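Local coordinates for UPF0403 protein yphP (Bacillus subtilis, PDB 3FHK) that acts as a dithiol bacilliredoxin, removing bacillithiol from protein mixed disulfides, and has protein disulfide isomerase activity, at residues 93-96 with 97-100; 122-125 with 126-130. The protein carries 2 engineered substitutions. All coordinates share one frame; numbering follows the deposited sequence. Where two conformers were deposited one is given.

Interaction 1: residues 93-96 with 97-100; sequences TAKM and REYF. With SO4 (sulfate ion), chain F.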
loop_
_atom_site.group_PDB
_atom_site.type_symbol
_atom_site.label_atom_id
_atom_site.label_comp_id
_atom_site.label_asym_id
_atom_site.label_seq_id
_atom_site.Cartn_x
_atom_site.Cartn_y
_atom_site.Cartn_z
ATOM N N THR A 93 17.375 -6.987 -20.221
ATOM C CA THR A 93 17.046 -8.373 -20.575
ATOM C C THR A 93 16.470 -8.530 -21.993
ATOM O O THR A 93 16.768 -9.522 -22.662
ATOM C CB THR A 93 16.210 -9.145 -19.487
ATOM O OG1 THR A 93 14.909 -9.494 -19.978
ATOM C CG2 THR A 93 16.107 -8.353 -18.210
ATOM N N ALA A 94 15.676 -7.558 -22.449
ATOM C CA ALA A 94 15.167 -7.558 -23.830
ATOM C C ALA A 94 16.309 -7.544 -24.848
ATOM O O ALA A 94 16.258 -8.225 -25.866
ATOM C CB ALA A 94 14.220 -6.368 -24.075
ATOM N N LYS A 95 17.340 -6.763 -24.548
ATOM C CA LYS A 95 18.557 -6.712 -25.351
ATOM C C LYS A 95 19.368 -8.024 -25.306
ATOM O O LYS A 95 19.835 -8.501 -26.332
ATOM C CB LYS A 95 19.416 -5.520 -24.906
ATOM C CG LYS A 95 20.768 -5.412 -25.586
ATOM C CD LYS A 95 20.624 -5.420 -27.092
ATOM C CE LYS A 95 19.667 -4.339 -27.550
ATOM N NZ LYS A 95 19.775 -4.113 -29.018
ATOM N N MET A 96 19.538 -8.596 -24.121
ATOM C CA MET A 96 20.235 -9.873 -24.027
ATOM C C MET A 96 19.495 -10.941 -24.831
ATOM O O MET A 96 20.106 -11.716 -25.570
ATOM C CB MET A 96 20.396 -10.312 -22.571
ATOM C CG MET A 96 21.311 -11.512 -22.378
ATOM S SD MET A 96 22.922 -11.318 -23.176
ATOM C CE MET A 96 23.520 -12.984 -23.076
ATOM N N ARG A 97 18.173 -10.965 -24.699
ATOM C CA ARG A 97 17.368 -11.984 -25.362
ATOM C C ARG A 97 17.470 -11.917 -26.888
ATOM O O ARG A 97 17.339 -12.936 -27.561
ATOM C CB ARG A 97 15.911 -11.954 -24.867
ATOM C CG ARG A 97 15.732 -12.487 -23.412
ATOM C CD ARG A 97 14.319 -12.200 -22.877
ATOM N NE ARG A 97 14.024 -12.964 -21.671
ATOM C CZ ARG A 97 13.006 -12.716 -20.845
ATOM N NH1 ARG A 97 12.170 -11.706 -21.071
ATOM N NH2 ARG A 97 12.831 -13.471 -19.767
ATOM N N GLU A 98 17.738 -10.731 -27.426
ATOM C CA GLU A 98 17.928 -10.578 -28.864
ATOM C C GLU A 98 19.049 -11.471 -29.395
ATOM O O GLU A 98 19.051 -11.836 -30.571
ATOM C CB GLU A 98 18.230 -9.125 -29.215
ATOM C CG GLU A 98 17.028 -8.200 -29.191
ATOM C CD GLU A 98 17.407 -6.775 -29.541
ATOM O OE1 GLU A 98 18.565 -6.559 -29.954
ATOM O OE2 GLU A 98 16.558 -5.872 -29.401
ATOM N N TYR A 99 19.999 -11.810 -28.526
ATOM C CA TYR A 99 21.150 -12.627 -28.903
ATOM C C TYR A 99 20.840 -14.123 -28.845
ATOM O O TYR A 99 21.574 -14.932 -29.414
ATOM C CB TYR A 99 22.344 -12.328 -27.982
ATOM C CG TYR A 99 22.953 -10.952 -28.160
ATOM C CD1 TYR A 99 24.022 -10.743 -29.026
ATOM C CD2 TYR A 99 22.447 -9.862 -27.476
ATOM C CE1 TYR A 99 24.574 -9.476 -29.199
ATOM C CE2 TYR A 99 22.982 -8.598 -27.641
ATOM C CZ TYR A 99 24.047 -8.409 -28.493
ATOM O OH TYR A 99 24.572 -7.146 -28.633
ATOM N N PHE A 100 19.768 -14.487 -28.140
ATOM C CA PHE A 100 19.416 -15.893 -27.939
ATOM C C PHE A 100 18.569 -16.398 -29.111
ATOM O O PHE A 100 17.423 -16.804 -28.925
ATOM C CB PHE A 100 18.647 -16.102 -26.620
ATOM C CG PHE A 100 19.411 -15.698 -25.374
ATOM C CD1 PHE A 100 20.786 -15.464 -25.418
ATOM C CD2 PHE A 100 18.754 -15.586 -24.152
ATOM C CE1 PHE A 100 21.482 -15.105 -24.279
ATOM C CE2 PHE A 100 19.448 -15.236 -22.993
ATOM C CZ PHE A 100 20.813 -14.993 -23.053
HETATM S S SO4 F . 9.873 -11.787 -18.195
HETATM O O1 SO4 F . 8.468 -11.959 -18.542
HETATM O O2 SO4 F . 9.946 -11.314 -16.818
HETATM O O3 SO4 F . 10.517 -13.093 -18.340
HETATM O O4 SO4 F . 10.546 -10.793 -19.043
#
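Glu98 N is shared by two carbonyl oxygens of the preceding turn: Ala94 O and Lys95 O each lie 3.3 Å from it, in weak bonds (N-H...O angles 137° and 129°). The fork marks a change in hydrogen-bond span in the C-terminal part of helix 90-97, as it runs into the loop before strand 109-114. One residue earlier, Arg97 N reaches back four residues to Thr93 O (2.9 Å), whereas Tyr99 N reaches back three, to Met96 O, and Phe100 N closes a type I turn on Arg97 O. Lys95, bent at chi2 and chi3, forms a salt bridge from NZ to Glu98 OE1 (2.9 Å), on the syn side but 34° out of the carboxylate plane. Tyr99 brings its ring edge to Lys95 O and Met96 O, while its OH bonds Glu42 on helix 34-43. Met96 is modelled in two conformers, so its packing is less certain; in one, CG lies 3.6 Å from Phe100 CZ, the sulfur makes an oblique Met-aromatic contact with that ring, and the side chain packs on Val50 and Leu113. Arg97 runs extended from CG to NE, passing beside Thr93, whose OG1 sits 3.5 Å above one face of the guanidinium. The sulfate lies at the edge: NH1 donates to its O4 (2.8 Å) and NH2 to its O3 (2.7 Å), NH2 also giving Ser106 O a weak bond. With a leucine here both donors are gone, and the anion would probably be held less firmly. This paired, edge-on grip is consistent with a spot for an oxyanion, though the sulfate probably came from the crystallisation liquor.

Interaction 2: residues 122-125 with 126-130; sequences IPRH and EIEGH
Arg124 O accepts two backbone donors, Ile127 N and Glu128 N, each at 2.8 Å. Glu128 N comes almost in line with the carbonyl bond (C=O...N 179°), whereas Ile127 N approaches from above the carbonyl plane, so the two do not compete for one direction. Glu126 N is satisfied in turn by Pro123 O. The Arg124 side chain, with CG trans to N (chi1 -180°) and extended to NE, meets Glu128 in a salt bridge: NE donates to OE1 at 3.0 Å, from above the carboxylate plane, and NH2 gives OE2 a weak bond. The two flat groups are 79° apart, and NH1 is taken by Ser107 O. In this thioredoxin-superfamily fold the segment joins the edge strand 117-122 of the closing hairpin to the C-terminal helix 132-146, and Arg124 here touches Cys56 and Cys58 of the CXC motif. Ile122 CG2 packs crosswise on Ile127 CG1 at 3.6 Å, and both side chains lean on that helix. Farther along, a type II turn from Ile127 to His130 places Gly129 at its positive-phi position. It returns the His130 ring so that NE2 donates to His125 O at 3.0 Å, while ND1 is bonded to Glu134. A water gives one proton to His125 O and the other to Glu128 O (3.1 Å), so His125 O receives two donors.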
loop_
_atom_site.group_PDB
_atom_site.type_symbol
_atom_site.label_atom_id
_atom_site.label_comp_id
_atom_site.label_asym_id
_atom_site.label_seq_id
_atom_site.Cartn_x
_atom_site.Cartn_y
_atom_site.Cartn_z
ATOM N N ILE A 122 19.090 -23.152 -21.101
ATOM C CA ILE A 122 18.262 -23.760 -20.073
ATOM C C ILE A 122 17.050 -22.879 -19.829
ATOM O O ILE A 122 17.122 -21.919 -19.074
ATOM C CB ILE A 122 19.027 -23.926 -18.756
ATOM C CG1 ILE A 122 20.328 -24.697 -18.992
ATOM C CG2 ILE A 122 18.156 -24.644 -17.723
ATOM C CD1 ILE A 122 21.233 -24.738 -17.777
ATOM N N PRO A 123 15.931 -23.192 -20.491
ATOM C CA PRO A 123 14.741 -22.358 -20.327
ATOM C C PRO A 123 14.108 -22.606 -18.962
ATOM O O PRO A 123 14.475 -23.558 -18.273
ATOM C CB PRO A 123 13.816 -22.851 -21.436
ATOM C CG PRO A 123 14.214 -24.270 -21.647
ATOM C CD PRO A 123 15.684 -24.366 -21.347
ATOM N N ARG A 124 13.160 -21.760 -18.587
ATOM C CA ARG A 124 12.463 -21.912 -17.319
ATOM C C ARG A 124 11.927 -23.328 -17.058
ATOM O O ARG A 124 12.007 -23.820 -15.937
ATOM C CB ARG A 124 11.332 -20.892 -17.195
ATOM C CG ARG A 124 10.594 -21.034 -15.878
ATOM C CD ARG A 124 9.328 -20.184 -15.821
ATOM N NE ARG A 124 8.525 -20.526 -14.648
ATOM C CZ ARG A 124 8.506 -19.823 -13.520
ATOM N NH1 ARG A 124 9.235 -18.722 -13.407
ATOM N NH2 ARG A 124 7.748 -20.216 -12.505
ATOM N N HIS A 125 11.396 -23.990 -18.084
ATOM C CA HIS A 125 10.777 -25.304 -17.883
ATOM C C HIS A 125 11.801 -26.395 -17.603
ATOM O O HIS A 125 11.447 -27.497 -17.196
ATOM C CB HIS A 125 9.852 -25.686 -19.048
ATOM C CG HIS A 125 10.572 -26.063 -20.308
ATOM N ND1 HIS A 125 10.654 -25.225 -21.398
ATOM C CD2 HIS A 125 11.222 -27.200 -20.655
ATOM C CE1 HIS A 125 11.335 -25.823 -22.362
ATOM N NE2 HIS A 125 11.691 -27.021 -21.936
ATOM N N GLU A 126 13.074 -26.066 -17.797
ATOM C CA GLU A 126 14.165 -26.993 -17.536
ATOM C C GLU A 126 14.642 -26.759 -16.114
ATOM O O GLU A 126 15.489 -27.488 -15.585
ATOM C CB GLU A 126 15.310 -26.743 -18.514
ATOM C CG GLU A 126 15.886 -27.993 -19.141
ATOM C CD GLU A 126 15.037 -28.514 -20.277
ATOM O OE1 GLU A 126 15.391 -28.261 -21.448
ATOM O OE2 GLU A 126 14.010 -29.166 -20.003
ATOM N N ILE A 127 14.074 -25.731 -15.497
ATOM C CA ILE A 127 14.447 -25.333 -14.149
ATOM C C ILE A 127 13.311 -25.582 -13.161
ATOM O O ILE A 127 13.469 -26.323 -12.192
ATOM C CB ILE A 127 14.839 -23.844 -14.098
ATOM C CG1 ILE A 127 16.041 -23.587 -15.014
ATOM C CG2 ILE A 127 15.120 -23.410 -12.647
ATOM C CD1 ILE A 127 16.531 -22.132 -15.028
ATOM N N GLU A 128 12.169 -24.954 -13.412
ATOM C CA GLU A 128 11.002 -25.142 -12.570
ATOM C C GLU A 128 10.599 -26.603 -12.537
ATOM O O GLU A 128 10.659 -27.293 -13.555
ATOM C CB GLU A 128 9.836 -24.311 -13.092
ATOM C CG GLU A 128 8.518 -24.598 -12.396
ATOM C CD GLU A 128 7.500 -23.517 -12.674
ATOM O OE1 GLU A 128 7.305 -23.171 -13.860
ATOM O OE2 GLU A 128 6.902 -23.007 -11.702
ATOM N N GLY A 129 10.187 -27.069 -11.360
ATOM C CA GLY A 129 9.739 -28.437 -11.198
ATOM C C GLY A 129 10.852 -29.463 -11.090
ATOM O O GLY A 129 10.585 -30.628 -10.818
ATOM N N HIS A 130 12.097 -29.042 -11.304
ATOM C CA HIS A 130 13.252 -29.931 -11.139
ATOM C C HIS A 130 13.967 -29.619 -9.825
ATOM O O HIS A 130 13.666 -28.621 -9.172
ATOM C CB HIS A 130 14.239 -29.774 -12.304
ATOM C CG HIS A 130 13.607 -29.910 -13.648
ATOM N ND1 HIS A 130 13.745 -31.038 -14.427
ATOM C CD2 HIS A 130 12.809 -29.065 -14.347
ATOM C CE1 HIS A 130 13.068 -30.880 -15.549
ATOM N NE2 HIS A 130 12.490 -29.694 -15.523
HETATM O O HOH W 1 8.775 -27.784 -15.966
#

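Overall arrangement
Interactions 1 and 2 follow one another along the chain without touching: their centres are 19 Å apart and their nearest atoms about 8 Å. Both reach residues 105-108. From 97-100, Arg97 packs on Pro105 and Ser107; from 122-125, the backbone of Arg124 binds the Ser106 hydroxyl. Both arginines stand near the CXC motif but at different ranges, side chain to side chain: Arg124 is about 3 Å from Cys56 and 4 Å from Cys58, whereas Arg97 is about 10 Å and 11 Å away. Interaction 2 therefore borders the redox centre directly, and the Arg97 side chain of interaction 1 lies farther off.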